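Local coordinates for aerotolerance-related membrane protein (Bacteroides fragilis, PDB 4JDU) that probably contributes to aerotolerance at the cell membrane through a calcium-binding von Willebrand factor type A domain, at residues Ser39-Gly44 and Ser197-Ile202; Ile115-Asn120 and Ile169-Asn174. The protein carries 6 engineered substitutions. One frame throughout, in Å; residues are numbered along the deposited sequence.

Interaction 1 (Ser39-Gly44 and Ser197-Ile202); sequences SKLVDG and SAQKAI
Gln199 lays its aliphatic stem across the backbone of helix 37-43: its CG sits 3.5 Å from Leu41 N, and the same two residues have the closest CA atoms, 5.4 Å apart. CG is anti to the backbone N (chi1 177°), which carries it out from its own helix. Beside it, Lys40 CB meets Gln199 CG at 3.8 Å, while the rest of the lysine leads away. The chain of Gln199 then bends at chi2 and takes the amide over the helix end. There Gln199 NE2 lies 3.5 Å from Lys40 O, but its N-H is not directed well enough for a hydrogen bond, and Gly44, just past the helix, brings its CA to 3.9 Å from the same NE2. A separate apolar touch joins Leu41 CD1 to Ile202 CG2 at 3.6 Å, the two buried side chains crossing at about a right angle.

Further out, Asp43 forms a salt bridge with Lys73 of helix 69-77, and Ala198 and Ala201 rest on Ile190 of strand 189-191. The axes of the short helical segments come within 9.1 Å at a crossing angle of -46°, fitting neighbouring helices of the Rossmann-like alpha/beta fold of von Willebrand factor type A domains.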
loop_
_atom_site.group_PDB
_atom_site.type_symbol
_atom_site.label_atom_id
_atom_site.label_comp_id
_atom_site.label_asym_id
_atom_site.label_seq_id
_atom_site.Cartn_x
_atom_site.Cartn_y
_atom_site.Cartn_z
ATOM N N SER A 39 -8.696 -5.126 -5.371
ATOM C CA SER A 39 -9.955 -5.553 -5.966
ATOM C C SER A 39 -10.558 -6.745 -5.217
ATOM O O SER A 39 -11.756 -6.758 -4.912
ATOM C CB SER A 39 -9.744 -5.899 -7.438
ATOM O OG SER A 39 -10.973 -6.208 -8.072
ATOM N N LYS A 40 -9.730 -7.743 -4.918
ATOM C CA LYS A 40 -10.201 -8.907 -4.170
ATOM C C LYS A 40 -10.634 -8.504 -2.774
ATOM O O LYS A 40 -11.660 -8.972 -2.266
ATOM C CB LYS A 40 -9.110 -9.983 -4.073
ATOM C CG LYS A 40 -8.669 -10.537 -5.405
ATOM C CD LYS A 40 -9.874 -10.753 -6.298
ATOM C CE LYS A 40 -9.475 -11.203 -7.689
ATOM N NZ LYS A 40 -10.685 -11.403 -8.535
ATOM N N LEU A 41 -9.840 -7.635 -2.161
ATOM C CA LEU A 41 -10.083 -7.179 -0.796
ATOM C C LEU A 41 -11.451 -6.518 -0.662
ATOM O O LEU A 41 -12.218 -6.842 0.255
ATOM C CB LEU A 41 -8.968 -6.221 -0.363
ATOM C CG LEU A 41 -8.994 -5.678 1.065
ATOM C CD1 LEU A 41 -9.107 -6.819 2.042
ATOM C CD2 LEU A 41 -7.733 -4.885 1.331
ATOM N N VAL A 42 -11.768 -5.609 -1.578
ATOM C CA VAL A 42 -13.059 -4.926 -1.523
ATOM C C VAL A 42 -14.228 -5.840 -1.904
ATOM O O VAL A 42 -15.320 -5.715 -1.333
ATOM C CB VAL A 42 -13.088 -3.624 -2.360
ATOM C CG1 VAL A 42 -11.983 -2.685 -1.922
ATOM C CG2 VAL A 42 -12.986 -3.921 -3.837
ATOM N N ASP A 43 -14.009 -6.760 -2.849
ATOM C CA ASP A 43 -15.060 -7.698 -3.253
ATOM C C ASP A 43 -15.392 -8.647 -2.108
ATOM O O ASP A 43 -16.476 -9.232 -2.069
ATOM C CB ASP A 43 -14.663 -8.499 -4.504
ATOM C CG ASP A 43 -14.960 -7.761 -5.802
ATOM O OD1 ASP A 43 -15.639 -6.715 -5.754
ATOM O OD2 ASP A 43 -14.527 -8.242 -6.874
ATOM N N GLY A 44 -14.457 -8.792 -1.173
ATOM C CA GLY A 44 -14.670 -9.625 -0.001
ATOM C C GLY A 44 -15.188 -8.872 1.214
ATOM O O GLY A 44 -15.215 -9.419 2.318
ATOM N N SER A 197 -4.984 -15.299 -1.391
ATOM C CA SER A 197 -4.610 -15.762 -0.058
ATOM C C SER A 197 -4.205 -14.602 0.853
ATOM O O SER A 197 -4.584 -14.559 2.026
ATOM C CB SER A 197 -3.481 -16.788 -0.145
ATOM O OG SER A 197 -3.936 -17.980 -0.763
ATOM N N ALA A 198 -3.439 -13.661 0.312
ATOM C CA ALA A 198 -3.077 -12.467 1.067
ATOM C C ALA A 198 -4.332 -11.702 1.482
ATOM O O ALA A 198 -4.429 -11.211 2.608
ATOM C CB ALA A 198 -2.147 -11.578 0.245
ATOM N N GLN A 199 -5.289 -11.616 0.560
ATOM C CA GLN A 199 -6.574 -10.961 0.804
ATOM C C GLN A 199 -7.305 -11.555 2.005
ATOM O O GLN A 199 -7.819 -10.825 2.854
ATOM C CB GLN A 199 -7.460 -11.061 -0.446
ATOM C CG GLN A 199 -8.853 -10.464 -0.280
ATOM C CD GLN A 199 -9.938 -11.511 -0.116
ATOM O OE1 GLN A 199 -9.751 -12.678 -0.461
ATOM N NE2 GLN A 199 -11.084 -11.098 0.416
ATOM N N LYS A 200 -7.359 -12.882 2.072
ATOM C CA LYS A 200 -8.066 -13.546 3.162
ATOM C C LYS A 200 -7.406 -13.247 4.501
ATOM O O LYS A 200 -8.084 -12.980 5.496
ATOM C CB LYS A 200 -8.137 -15.059 2.927
ATOM N N ALA A 201 -6.079 -13.283 4.521
ATOM C CA ALA A 201 -5.337 -13.047 5.750
ATOM C C ALA A 201 -5.531 -11.619 6.250
ATOM O O ALA A 201 -5.662 -11.387 7.457
ATOM C CB ALA A 201 -3.869 -13.348 5.540
ATOM N N ILE A 202 -5.556 -10.660 5.329
ATOM C CA ILE A 202 -5.743 -9.272 5.732
ATOM C C ILE A 202 -7.188 -9.020 6.188
ATOM O O ILE A 202 -7.415 -8.311 7.168
ATOM C CB ILE A 202 -5.259 -8.258 4.648
ATOM C CG1 ILE A 202 -5.226 -6.846 5.229
ATOM C CG2 ILE A 202 -6.110 -8.316 3.398
ATOM C CD1 ILE A 202 -4.297 -6.738 6.409
#

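Interaction 2 (Ile115-Asn120 and Ile169-Asn174); sequences ITDGEN and IVTRLN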
loop_
_atom_site.group_PDB
_atom_site.type_symbol
_atom_site.label_atom_id
_atom_site.label_comp_id
_atom_site.label_asym_id
_atom_site.label_seq_id
_atom_site.Cartn_x
_atom_site.Cartn_y
_atom_site.Cartn_z
ATOM N N ILE A 115 0.217 -0.906 1.083
ATOM C CA ILE A 115 0.639 -1.858 0.051
ATOM C C ILE A 115 1.827 -1.271 -0.708
ATOM O O ILE A 115 1.713 -0.249 -1.381
ATOM C CB ILE A 115 -0.524 -2.209 -0.896
ATOM C CG1 ILE A 115 -1.750 -2.594 -0.058
ATOM C CG2 ILE A 115 -0.139 -3.336 -1.830
ATOM C CD1 ILE A 115 -2.955 -2.992 -0.860
ATOM N N THR A 116 2.985 -1.912 -0.575
ATOM C CA THR A 116 4.237 -1.278 -0.960
ATOM C C THR A 116 5.338 -2.313 -1.112
ATOM O O THR A 116 5.214 -3.424 -0.608
ATOM C CB THR A 116 4.661 -0.235 0.122
ATOM O OG1 THR A 116 5.857 0.442 -0.278
ATOM C CG2 THR A 116 4.894 -0.912 1.493
ATOM N N ASP A 117 6.420 -1.946 -1.794
ATOM C CA ASP A 117 7.614 -2.787 -1.812
ATOM C C ASP A 117 8.542 -2.392 -0.661
ATOM O O ASP A 117 9.617 -2.980 -0.475
ATOM C CB ASP A 117 8.317 -2.725 -3.171
ATOM C CG ASP A 117 8.625 -1.307 -3.619
ATOM O OD1 ASP A 117 8.798 -0.419 -2.751
ATOM O OD2 ASP A 117 8.711 -1.090 -4.844
ATOM N N GLY A 118 8.124 -1.386 0.096
ATOM C CA GLY A 118 8.812 -1.016 1.320
ATOM C C GLY A 118 10.135 -0.326 1.093
ATOM O O GLY A 118 10.844 -0.013 2.056
ATOM N N GLU A 119 10.491 -0.095 -0.166
ATOM C CA GLU A 119 11.695 0.661 -0.479
ATOM C C GLU A 119 11.507 2.102 -0.051
ATOM O O GLU A 119 11.483 3.005 -0.891
ATOM C CB GLU A 119 11.983 0.630 -1.974
ATOM C CG GLU A 119 12.660 -0.627 -2.434
ATOM C CD GLU A 119 13.665 -0.370 -3.535
ATOM O OE1 GLU A 119 14.626 -1.160 -3.655
ATOM O OE2 GLU A 119 13.490 0.616 -4.286
ATOM N N ASN A 120 11.353 2.306 1.255
ATOM C CA ASN A 120 11.154 3.632 1.810
ATOM C C ASN A 120 12.428 4.438 1.647
ATOM O O ASN A 120 13.532 3.906 1.768
ATOM C CB ASN A 120 10.773 3.541 3.289
ATOM C CG ASN A 120 10.239 4.853 3.839
ATOM O OD1 ASN A 120 9.701 5.676 3.098
ATOM N ND2 ASN A 120 10.379 5.052 5.146
ATOM N N ILE A 169 18.777 0.698 -12.316
ATOM C CA ILE A 169 18.290 0.642 -10.946
ATOM C C ILE A 169 17.723 -0.742 -10.642
ATOM O O ILE A 169 16.925 -1.289 -11.408
ATOM C CB ILE A 169 17.195 1.709 -10.709
ATOM C CG1 ILE A 169 17.804 3.117 -10.766
ATOM C CG2 ILE A 169 16.501 1.476 -9.378
ATOM C CD1 ILE A 169 16.757 4.225 -10.964
ATOM N N VAL A 170 18.141 -1.314 -9.522
ATOM C CA VAL A 170 17.546 -2.554 -9.057
ATOM C C VAL A 170 16.784 -2.263 -7.777
ATOM O O VAL A 170 17.338 -1.706 -6.826
ATOM C CB VAL A 170 18.622 -3.627 -8.794
ATOM C CG1 VAL A 170 17.991 -4.875 -8.201
ATOM C CG2 VAL A 170 19.358 -3.956 -10.085
ATOM N N THR A 171 15.509 -2.623 -7.775
ATOM C CA THR A 171 14.651 -2.424 -6.612
ATOM C C THR A 171 14.313 -3.753 -5.957
ATOM O O THR A 171 14.022 -4.728 -6.645
ATOM C CB THR A 171 13.354 -1.672 -6.980
ATOM O OG1 THR A 171 12.481 -1.673 -5.845
ATOM C CG2 THR A 171 12.635 -2.322 -8.179
ATOM N N ARG A 172 14.359 -3.777 -4.626
ATOM C CA ARG A 172 14.136 -4.995 -3.857
ATOM C C ARG A 172 13.036 -4.782 -2.827
ATOM O O ARG A 172 12.908 -3.698 -2.259
ATOM C CB ARG A 172 15.425 -5.389 -3.123
ATOM C CG ARG A 172 16.592 -5.722 -4.027
ATOM C CD ARG A 172 17.898 -5.939 -3.259
ATOM N NE ARG A 172 18.993 -6.230 -4.178
ATOM C CZ ARG A 172 19.677 -5.300 -4.839
ATOM N NH1 ARG A 172 19.380 -4.016 -4.680
ATOM N NH2 ARG A 172 20.649 -5.645 -5.668
ATOM N N LEU A 173 12.244 -5.818 -2.581
ATOM C CA LEU A 173 11.326 -5.794 -1.444
ATOM C C LEU A 173 12.145 -5.609 -0.178
ATOM O O LEU A 173 13.099 -6.355 0.064
ATOM C CB LEU A 173 10.550 -7.106 -1.357
ATOM C CG LEU A 173 9.679 -7.253 -0.100
ATOM C CD1 LEU A 173 8.418 -6.435 -0.223
ATOM C CD2 LEU A 173 9.344 -8.714 0.130
ATOM N N ASN A 174 11.793 -4.600 0.614
ATOM C CA ASN A 174 12.447 -4.368 1.897
ATOM C C ASN A 174 11.599 -4.958 3.003
ATOM O O ASN A 174 10.813 -4.258 3.648
ATOM C CB ASN A 174 12.668 -2.873 2.137
ATOM C CG ASN A 174 13.537 -2.601 3.362
ATOM O OD1 ASN A 174 13.628 -3.425 4.277
ATOM N ND2 ASN A 174 14.174 -1.437 3.387
#
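Asp117 and Glu119 receive the backbone N-H groups of Asn174 and Arg172 where strand 109-116 of the central sheet runs out into the metal ion-dependent adhesion site (MIDAS) loops of the von Willebrand factor type A fold.

Two hydrogen bonds cross the contact. Asn174 N donates to Asp117 O at 2.9 Å, nearly straight (171° at the hydrogen), and Leu173 CA adds a CA-H...O contact to the same carbonyl oxygen at 3.4 Å. The second runs from Arg172 N to Glu119 OE1 at 2.8 Å, the donor lying well above the carboxylate plane. A bend at chi2 of Glu119 helps bring this carboxylate over the 169-174 segment, where Glu119 OE2 is also 2.9 Å from Thr171 OG1.

Van der Waals contacts fill in around these bonds. Leu173 CD1 reaches back to Asp117 O at 3.7 Å, although the residue's CB points away. Asn174 CB packs on Gly118 O at 3.4 Å; its OD1 caps the following helix at Met177 N.

Bonds within residues 115-120 shape the loop. Thr116 OG1 accepts from Gly118 N in an ST turn and is also hydrogen-bonded to Asp16.

The calcium site adjoins this network. The ion is bound by Ser18, Ser20 and Thr89, whereas Asp117, also a calcium-binding residue of this protein, is not among its ligands here, its side chain lying about 4 Å from the ion at the nearest atoms; Asp117 OD2 hydrogen-bonds to Ser20 OG and forms a salt bridge with Arg30, consistent with a second-shell role in positioning Ser20. Its other oxygen closes an Asx turn: Asp117 OD1 accepts from Glu119 N at 3.1 Å, on the anti side and 32° out of the carboxylate plane.

The contacts lie about 22 Å apart between centres, with nearest atoms about 6 Å apart and no touch. Along the chain the order is 39-44, 115-120, 169-174, 197-202, so interaction 1 brackets interaction 2. Both belong to one alpha/beta domain: interaction 2 starts from strand 109-116 inside the mixed sheet, and interaction 1 pairs helices 37-43 and 195-206. Strand 189-191, at one margin of that sheet, touches both, through Leu173 and through Ala198 and Ala201. Geometrically the labour divides: interaction 2 adjoins the calcium site, whereas interaction 1 lies away from the annotated sites and brings the last helix against an early one.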